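Local coordinates for sugar-binding transport ATP-binding protein (Pyrococcus horikoshii, PDB 1V43), which binds ATP and, as the ATPase subunit of an ABC transporter, probably hydrolyses it to drive sugar uptake, at residues Leu43-Cys48 and Val214-Gln219; Asn234-Ala239 and Asp366-Ile371; Val12-Leu17 and Asn28-Thr33. One frame throughout, in Å; residues are numbered along the deposited sequence.

Contact 1. Residues Leu43-Cys48 and Val214-Gln219; sequences LGPSGC and VMNRGQ
Met-215 packs against Cys-48 in the loop that Leu-43 to Cys-48 make, and its side chain can be followed atom by atom. Its CB sits 3.8 Å from Cys-48 SG and only a little further from the carbonyl oxygen of Cys-48. CG and SD carry the chain onward without a close partner in Leu-43 to Cys-48. A bend at chi3 (76°) then brings the tip back to the same oxygen, CE lying 3.8 Å from Cys-48 O. That oxygen also accepts a hydrogen bond from Gly-218 N at 2.9 Å; the donor stands well above the carbonyl plane, and the bond is bent at the hydrogen (138°).

The carbonyl of Met-215 is turned roughly at a right angle to the start of its side chain, into the loop, and is wrapped by carbon. Cys-48 CB and Pro-45 CD both lie 3.5 Å from Met-215 O, with Gly-44 CA close by. A side chain at Gly-44 would run straight into this oxygen. Beyond it, the Pro-45 ring crosses the side chain of Asn-216 at about a right angle, CG to OD1.

Where the strands are still paired, Leu-43 and Val-214 form a parallel bridge. Met-215 N gives Leu-43 O a hydrogen bond of 2.8 Å, nearly along the C=O axis. Each chain then turns, one through the type II turn Pro-45 to Cys-48, the other through the type I' turn Asn-216 to Gln-219, and Cys-48 comes back to meet the second chain.

Gly-47 and Cys-48 bind ATP, and Lys-50 NZ bonds to Gly-44 O. The strand, the glycine-rich loop and the helix that follows are the Walker A motif, or P-loop, of an ABC ATPase, lying against its neighbouring parallel strand.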
loop_
_atom_site.group_PDB
_atom_site.type_symbol
_atom_site.label_atom_id
_atom_site.label_comp_id
_atom_site.label_asym_id
_atom_site.label_seq_id
_atom_site.Cartn_x
_atom_site.Cartn_y
_atom_site.Cartn_z
ATOM N N LEU A 43 7.547 -11.754 10.805
ATOM C CA LEU A 43 7.492 -10.421 10.228
ATOM C C LEU A 43 8.656 -9.546 10.651
ATOM O O LEU A 43 8.973 -9.452 11.837
ATOM C CB LEU A 43 6.177 -9.744 10.645
ATOM C CG LEU A 43 5.946 -8.298 10.205
ATOM C CD1 LEU A 43 5.770 -8.251 8.701
ATOM C CD2 LEU A 43 4.707 -7.727 10.899
ATOM N N GLY A 44 9.272 -8.879 9.680
ATOM C CA GLY A 44 10.395 -8.013 9.991
ATOM C C GLY A 44 11.080 -7.487 8.747
ATOM O O GLY A 44 10.882 -8.028 7.658
ATOM N N PRO A 45 11.912 -6.441 8.876
ATOM C CA PRO A 45 12.608 -5.874 7.718
ATOM C C PRO A 45 13.679 -6.803 7.162
ATOM O O PRO A 45 14.005 -7.835 7.768
ATOM C CB PRO A 45 13.194 -4.576 8.272
ATOM C CG PRO A 45 13.519 -4.945 9.688
ATOM C CD PRO A 45 12.289 -5.738 10.115
ATOM N N SER A 46 14.226 -6.432 6.012
ATOM C CA SER A 46 15.276 -7.219 5.373
ATOM C C SER A 46 16.451 -7.385 6.319
ATOM O O SER A 46 16.872 -6.434 6.973
ATOM C CB SER A 46 15.760 -6.525 4.096
ATOM O OG SER A 46 14.677 -6.319 3.208
ATOM N N GLY A 47 16.978 -8.597 6.397
ATOM C CA GLY A 47 18.112 -8.845 7.270
ATOM C C GLY A 47 17.805 -8.907 8.750
ATOM O O GLY A 47 18.722 -8.805 9.568
ATOM N N CYS A 48 16.535 -9.081 9.115
ATOM C CA CYS A 48 16.191 -9.152 10.530
ATOM C C CYS A 48 16.386 -10.564 11.065
ATOM O O CYS A 48 16.264 -10.791 12.267
ATOM C CB CYS A 48 14.737 -8.726 10.773
ATOM S SG CYS A 48 13.507 -9.914 10.184
ATOM N N VAL A 214 7.358 -10.666 15.440
ATOM C CA VAL A 214 8.098 -9.534 14.899
ATOM C C VAL A 214 9.585 -9.678 15.244
ATOM O O VAL A 214 9.950 -9.932 16.390
ATOM C CB VAL A 214 7.571 -8.216 15.489
ATOM C CG1 VAL A 214 8.177 -7.022 14.762
ATOM C CG2 VAL A 214 6.061 -8.197 15.418
ATOM N N MET A 215 10.435 -9.521 14.240
ATOM C CA MET A 215 11.871 -9.647 14.427
ATOM C C MET A 215 12.615 -8.416 13.936
ATOM O O MET A 215 12.183 -7.753 13.004
ATOM C CB MET A 215 12.395 -10.883 13.685
ATOM C CG MET A 215 11.947 -12.212 14.269
ATOM S SD MET A 215 12.619 -13.604 13.330
ATOM C CE MET A 215 14.365 -13.583 13.923
ATOM N N ASN A 216 13.740 -8.128 14.581
ATOM C CA ASN A 216 14.595 -6.995 14.238
ATOM C C ASN A 216 16.002 -7.325 14.744
ATOM O O ASN A 216 16.171 -7.719 15.900
ATOM C CB ASN A 216 14.090 -5.708 14.908
ATOM C CG ASN A 216 14.934 -4.489 14.549
ATOM O OD1 ASN A 216 15.045 -4.121 13.382
ATOM N ND2 ASN A 216 15.532 -3.865 15.555
ATOM N N ARG A 217 16.995 -7.184 13.871
ATOM C CA ARG A 217 18.391 -7.465 14.211
ATOM C C ARG A 217 18.595 -8.814 14.906
ATOM O O ARG A 217 19.226 -8.895 15.955
ATOM C CB ARG A 217 18.965 -6.337 15.081
ATOM C CG ARG A 217 19.020 -5.003 14.346
ATOM C CD ARG A 217 19.833 -3.939 15.073
ATOM N NE ARG A 217 19.062 -3.211 16.077
ATOM C CZ ARG A 217 19.381 -1.995 16.516
ATOM N NH1 ARG A 217 20.453 -1.378 16.036
ATOM N NH2 ARG A 217 18.628 -1.395 17.428
ATOM N N GLY A 218 18.040 -9.862 14.309
ATOM C CA GLY A 218 18.172 -11.204 14.845
ATOM C C GLY A 218 17.439 -11.563 16.123
ATOM O O GLY A 218 17.563 -12.695 16.600
ATOM N N GLN A 219 16.681 -10.637 16.694
ATOM C CA GLN A 219 15.958 -10.942 17.926
ATOM C C GLN A 219 14.451 -10.968 17.780
ATOM O O GLN A 219 13.875 -10.242 16.970
ATOM C CB GLN A 219 16.286 -9.934 19.021
ATOM C CG GLN A 219 17.733 -9.910 19.484
ATOM C CD GLN A 219 17.839 -9.591 20.964
ATOM O OE1 GLN A 219 17.534 -10.432 21.810
ATOM N NE2 GLN A 219 18.252 -8.368 21.285
#

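Contact 2. Residues Asn234-Ala239 and Asp366-Ile371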
loop_
_atom_site.group_PDB
_atom_site.type_symbol
_atom_site.label_atom_id
_atom_site.label_comp_id
_atom_site.label_asym_id
_atom_site.label_seq_id
_atom_site.Cartn_x
_atom_site.Cartn_y
_atom_site.Cartn_z
ATOM N N ASN A 234 4.632 -4.245 22.400
ATOM C CA ASN A 234 5.423 -4.120 23.615
ATOM C C ASN A 234 6.634 -3.197 23.468
ATOM O O ASN A 234 7.473 -3.129 24.363
ATOM C CB ASN A 234 5.886 -5.489 24.101
ATOM C CG ASN A 234 6.815 -6.160 23.130
ATOM O OD1 ASN A 234 7.543 -5.498 22.389
ATOM N ND2 ASN A 234 6.811 -7.483 23.135
ATOM N N SER A 235 6.721 -2.480 22.349
ATOM C CA SER A 235 7.846 -1.574 22.126
ATOM C C SER A 235 7.608 -0.616 20.960
ATOM O O SER A 235 6.678 -0.792 20.176
ATOM C CB SER A 235 9.111 -2.380 21.863
ATOM O OG SER A 235 8.929 -3.196 20.719
ATOM N N VAL A 236 8.455 0.400 20.848
ATOM C CA VAL A 236 8.331 1.371 19.766
ATOM C C VAL A 236 8.478 0.680 18.408
ATOM O O VAL A 236 7.667 0.903 17.504
ATOM C CB VAL A 236 9.399 2.484 19.878
ATOM C CG1 VAL A 236 9.319 3.409 18.671
ATOM C CG2 VAL A 236 9.186 3.279 21.159
ATOM N N PHE A 237 9.497 -0.172 18.268
ATOM C CA PHE A 237 9.706 -0.859 17.002
ATOM C C PHE A 237 8.470 -1.617 16.506
ATOM O O PHE A 237 8.090 -1.479 15.341
ATOM C CB PHE A 237 10.892 -1.828 17.054
ATOM C CG PHE A 237 11.264 -2.358 15.699
ATOM C CD1 PHE A 237 12.070 -1.614 14.846
ATOM C CD2 PHE A 237 10.714 -3.543 15.228
ATOM C CE1 PHE A 237 12.319 -2.036 13.547
ATOM C CE2 PHE A 237 10.956 -3.974 13.930
ATOM C CZ PHE A 237 11.761 -3.216 13.087
ATOM N N VAL A 238 7.856 -2.418 17.376
ATOM C CA VAL A 238 6.659 -3.169 17.001
ATOM C C VAL A 238 5.493 -2.196 16.761
ATOM O O VAL A 238 4.717 -2.357 15.818
ATOM C CB VAL A 238 6.236 -4.194 18.114
ATOM C CG1 VAL A 238 4.937 -4.856 17.728
ATOM C CG2 VAL A 238 7.330 -5.286 18.309
ATOM N N ALA A 239 5.372 -1.190 17.620
ATOM C CA ALA A 239 4.291 -0.225 17.491
ATOM C C ALA A 239 4.305 0.469 16.135
ATOM O O ALA A 239 3.250 0.753 15.580
ATOM C CB ALA A 239 4.376 0.826 18.598
ATOM N N ASP A 366 14.579 5.223 26.779
ATOM C CA ASP A 366 15.859 4.555 26.593
ATOM C C ASP A 366 15.741 3.147 26.036
ATOM O O ASP A 366 16.384 2.822 25.039
ATOM C CB ASP A 366 16.645 4.529 27.904
ATOM C CG ASP A 366 16.989 5.918 28.397
ATOM O OD1 ASP A 366 17.513 6.722 27.594
ATOM O OD2 ASP A 366 16.735 6.207 29.585
ATOM N N THR A 367 14.924 2.315 26.679
ATOM C CA THR A 367 14.739 0.934 26.228
ATOM C C THR A 367 13.690 0.831 25.104
ATOM O O THR A 367 13.701 -0.118 24.322
ATOM C CB THR A 367 14.307 0.021 27.397
ATOM O OG1 THR A 367 12.955 0.320 27.763
ATOM C CG2 THR A 367 15.200 0.248 28.621
ATOM N N GLU A 368 12.809 1.827 25.024
ATOM C CA GLU A 368 11.734 1.886 24.031
ATOM C C GLU A 368 10.680 0.818 24.283
ATOM O O GLU A 368 9.905 0.471 23.389
ATOM C CB GLU A 368 12.279 1.766 22.594
ATOM C CG GLU A 368 13.093 2.981 22.146
ATOM C CD GLU A 368 13.400 3.009 20.660
ATOM O OE1 GLU A 368 13.551 1.929 20.049
ATOM O OE2 GLU A 368 13.513 4.122 20.099
ATOM N N LYS A 369 10.655 0.302 25.508
ATOM C CA LYS A 369 9.689 -0.717 25.886
ATOM C C LYS A 369 8.444 -0.052 26.424
ATOM O O LYS A 369 8.511 0.988 27.089
ATOM C CB LYS A 369 10.280 -1.668 26.930
ATOM C CG LYS A 369 11.493 -2.429 26.398
ATOM C CD LYS A 369 11.826 -3.652 27.222
ATOM C CE LYS A 369 12.979 -4.417 26.592
ATOM N NZ LYS A 369 13.212 -5.732 27.253
ATOM N N ALA A 370 7.303 -0.658 26.120
ATOM C CA ALA A 370 6.026 -0.128 26.543
ATOM C C ALA A 370 5.866 -0.010 28.055
ATOM O O ALA A 370 6.293 -0.880 28.824
ATOM C CB ALA A 370 4.897 -0.978 25.969
ATOM N N ILE A 371 5.248 1.094 28.459
ATOM C CA ILE A 371 4.944 1.385 29.851
ATOM C C ILE A 371 3.432 1.525 29.788
ATOM O O ILE A 371 2.705 1.073 30.673
ATOM C CB ILE A 371 5.526 2.734 30.291
ATOM C CG1 ILE A 371 7.017 2.801 29.975
ATOM C CG2 ILE A 371 5.298 2.930 31.773
ATOM C CD1 ILE A 371 7.594 4.188 30.128
HETATM O O HOH W 1 12.095 -0.558 19.901
#
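The carboxylate of Glu-368 turns one face to Val-236, whose CB lies almost straight above it, 4.1 Å from CD. At its edge OE1 reaches a water at 2.9 Å, which is displaced out of the carboxylate plane to the same side as the valine. A second flat group, the peptide carbonyl of Asn-234, has Ala-370 over one face: the methyl CB is 3.8 Å from Asn-234 C. Ala-370 N approaches from that same side and bonds to Asn-234 O at 3.0 Å, straight at the hydrogen (175°) though far above the carbonyl plane. The side-chain amide of Asn-234 is held at both ends: OD1 accepts from Ser-235 OG nearly in line with the C=O, and ND2 bonds to Leu-221 O.

Ser-235 is the N-cap of helix 236-241, and here the C-terminal loop serves the helix start. Val-236 N, in the first turn, donates to Glu-368 O at 2.9 Å, and the water on Glu-368 OE1 accepts from Phe-237 N at 3.1 Å. The carboxylate is thus coupled to the amino end of the helix, whose partial positive charge would probably favour its negative form. The Val-236 N and Ala-370 N bonds together make a single backbone bridge, Ser-235 opposite Lys-369, joining the start of helix 236-241, in the ABC ATPase part of the chain, to the loop after strand 361-364 of the OB-like C-terminal region.

Apolar packing comes from the aliphatic part of Glu-368, which crosses Val-236 obliquely. Chi1 of -69° sets Glu-368 CG beside its backbone N, 4.0 Å from Val-236 CG2. Phe-363 lies against both Val-236 and Ala-370. Just before the bridge, Thr-367 OG1 accepts from Lys-369 N at 3.2 Å, an ST turn that shapes the loop.

Contact 3. Residues Val12-Leu17 and Asn28-Thr33; sequences VKLENL and NKLNLT
Leu-30 holds CG anti to its backbone N (chi1 -177°), and its side chain runs alongside that of Leu-14 in the same direction. Leu-14 CD1 touches Leu-30 CD2 at 3.8 Å and comes within 4.2 Å of Leu-32 CB. Helix 50-58 covers this leucine face through Thr-53 and Ile-57. Asn-16 leaves on another side, its CG anti to the backbone N (chi1 -171°) and 4.0 Å from Lys-29 CG, with the lysine chain extended beside the amide. An alanine here would probably leave the methylenes of Lys-29 without the flat group they lie along, so that the lysine could swing more freely.

Leu-14 and Leu-32 form a hydrogen-bonded antiparallel pair, Leu-14 N to Leu-32 O at 2.8 Å and Leu-32 N to Leu-14 O at 3.0 Å. The next such pair is Leu-17 with Leu-30, where Leu-30 N reaches Leu-17 O at 2.7 Å. Between them the register slips by one: Leu-30 is met by two residues, Asn-16 and Leu-17, and Leu-17 in turn by Lys-29 and Leu-30. Asn-16 and Lys-29 have positive phi, as the first residue of a G1 beta bulge does. The bulged hairpin of strands 12-21 and 24-34 belongs to the antiparallel beta subdomain of ABC ATPases, packed against the Walker A helix.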
loop_
_atom_site.group_PDB
_atom_site.type_symbol
_atom_site.label_atom_id
_atom_site.label_comp_id
_atom_site.label_asym_id
_atom_site.label_seq_id
_atom_site.Cartn_x
_atom_site.Cartn_y
_atom_site.Cartn_z
ATOM N N VAL A 12 6.238 -27.146 16.504
ATOM C CA VAL A 12 7.640 -26.885 16.208
ATOM C C VAL A 12 8.287 -26.020 17.291
ATOM O O VAL A 12 7.785 -24.939 17.627
ATOM C CB VAL A 12 7.801 -26.165 14.845
ATOM C CG1 VAL A 12 9.267 -25.823 14.605
ATOM C CG2 VAL A 12 7.309 -27.062 13.735
ATOM N N LYS A 13 9.398 -26.502 17.837
ATOM C CA LYS A 13 10.121 -25.767 18.882
ATOM C C LYS A 13 11.490 -25.334 18.406
ATOM O O LYS A 13 12.255 -26.142 17.881
ATOM C CB LYS A 13 10.358 -26.630 20.121
ATOM C CG LYS A 13 9.164 -27.088 20.916
ATOM C CD LYS A 13 9.689 -27.963 22.050
ATOM C CE LYS A 13 8.597 -28.724 22.768
ATOM N NZ LYS A 13 7.905 -29.641 21.842
ATOM N N LEU A 14 11.805 -24.062 18.589
ATOM C CA LEU A 14 13.129 -23.576 18.237
ATOM C C LEU A 14 13.737 -23.245 19.610
ATOM O O LEU A 14 13.194 -22.422 20.341
ATOM C CB LEU A 14 13.026 -22.329 17.348
ATOM C CG LEU A 14 12.176 -22.407 16.061
ATOM C CD1 LEU A 14 12.296 -21.066 15.318
ATOM C CD2 LEU A 14 12.648 -23.541 15.157
ATOM N N GLU A 15 14.843 -23.896 19.970
ATOM C CA GLU A 15 15.451 -23.661 21.289
ATOM C C GLU A 15 16.785 -22.988 21.228
ATOM O O GLU A 15 17.718 -23.522 20.630
ATOM C CB GLU A 15 15.686 -24.955 22.059
ATOM C CG GLU A 15 14.508 -25.844 22.290
ATOM C CD GLU A 15 14.764 -26.799 23.450
ATOM O OE1 GLU A 15 15.905 -27.306 23.594
ATOM O OE2 GLU A 15 13.816 -27.041 24.216
ATOM N N ASN A 16 16.882 -21.834 21.878
ATOM C CA ASN A 16 18.123 -21.071 21.922
ATOM C C ASN A 16 18.832 -21.143 20.587
ATOM O O ASN A 16 20.032 -21.409 20.526
ATOM C CB ASN A 16 19.037 -21.615 23.026
ATOM C CG ASN A 16 20.248 -20.725 23.270
ATOM O OD1 ASN A 16 21.181 -20.663 22.454
ATOM N ND2 ASN A 16 20.231 -20.016 24.390
ATOM N N LEU A 17 18.077 -20.919 19.517
ATOM C CA LEU A 17 18.614 -20.960 18.162
ATOM C C LEU A 17 19.421 -19.712 17.859
ATOM O O LEU A 17 18.922 -18.587 17.975
ATOM C CB LEU A 17 17.486 -21.045 17.124
ATOM C CG LEU A 17 17.224 -22.276 16.259
ATOM C CD1 LEU A 17 16.528 -21.813 14.974
ATOM C CD2 LEU A 17 18.509 -23.003 15.927
ATOM N N ASN A 28 19.837 -14.296 16.981
ATOM C CA ASN A 28 20.359 -14.334 18.340
ATOM C C ASN A 28 19.490 -14.992 19.394
ATOM O O ASN A 28 18.547 -14.374 19.889
ATOM C CB ASN A 28 20.676 -12.905 18.787
ATOM C CG ASN A 28 21.645 -12.853 19.959
ATOM O OD1 ASN A 28 21.605 -13.693 20.861
ATOM N ND2 ASN A 28 22.517 -11.850 19.953
ATOM N N LYS A 29 19.834 -16.229 19.757
ATOM C CA LYS A 29 19.112 -16.986 20.783
ATOM C C LYS A 29 17.588 -16.935 20.676
ATOM O O LYS A 29 16.884 -16.567 21.618
ATOM C CB LYS A 29 19.543 -16.522 22.186
ATOM C CG LYS A 29 20.994 -16.852 22.528
ATOM C CD LYS A 29 21.311 -16.552 23.992
ATOM C CE LYS A 29 22.738 -16.962 24.352
ATOM N NZ LYS A 29 23.066 -16.628 25.771
ATOM N N LEU A 30 17.085 -17.329 19.517
ATOM C CA LEU A 30 15.660 -17.348 19.275
ATOM C C LEU A 30 15.002 -18.500 20.038
ATOM O O LEU A 30 15.456 -19.638 19.987
ATOM C CB LEU A 30 15.405 -17.496 17.763
ATOM C CG LEU A 30 13.965 -17.480 17.257
ATOM C CD1 LEU A 30 13.333 -16.145 17.570
ATOM C CD2 LEU A 30 13.949 -17.718 15.744
ATOM N N ASN A 31 13.939 -18.186 20.768
ATOM C CA ASN A 31 13.183 -19.180 21.501
ATOM C C ASN A 31 11.739 -19.039 21.044
ATOM O O ASN A 31 11.108 -17.991 21.211
ATOM C CB ASN A 31 13.342 -18.967 23.002
ATOM C CG ASN A 31 14.681 -19.484 23.508
ATOM O OD1 ASN A 31 15.593 -18.714 23.800
ATOM N ND2 ASN A 31 14.810 -20.805 23.582
ATOM N N LEU A 32 11.224 -20.099 20.436
ATOM C CA LEU A 32 9.883 -20.056 19.890
ATOM C C LEU A 32 9.189 -21.406 19.897
ATOM O O LEU A 32 9.773 -22.410 19.499
ATOM C CB LEU A 32 9.961 -19.583 18.437
ATOM C CG LEU A 32 9.180 -18.376 17.948
ATOM C CD1 LEU A 32 9.349 -18.232 16.434
ATOM C CD2 LEU A 32 7.724 -18.551 18.318
ATOM N N THR A 33 7.939 -21.416 20.332
ATOM C CA THR A 33 7.143 -22.631 20.316
ATOM C C THR A 33 5.977 -22.384 19.356
ATOM O O THR A 33 5.022 -21.685 19.689
ATOM C CB THR A 33 6.610 -22.990 21.710
ATOM O OG1 THR A 33 7.711 -23.214 22.595
ATOM C CG2 THR A 33 5.784 -24.245 21.650
#

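Overall arrangement
Along the chain the three contacts close in series, contact 3 first, then contact 1, then contact 2. Contact 1 is central: its centre is about 15 Å from each of the others, while contacts 2 and 3 are about 22 Å apart, their nearest atoms about 12 Å. Contact 3 belongs to the antiparallel sheet and contact 1 to the mixed one; Gly-218 O and Asn-28 N, 2.8 Å apart, probably hydrogen-bond across. Roughly at a right angle to this direction, contact 1 meets helix 236-241, where the Phe-237 ring reaches Pro-45 and Asn-216. Contact 2 joins that helix to the C-terminal region, so touching residues link the nucleotide-binding loop, through the helix, to that region.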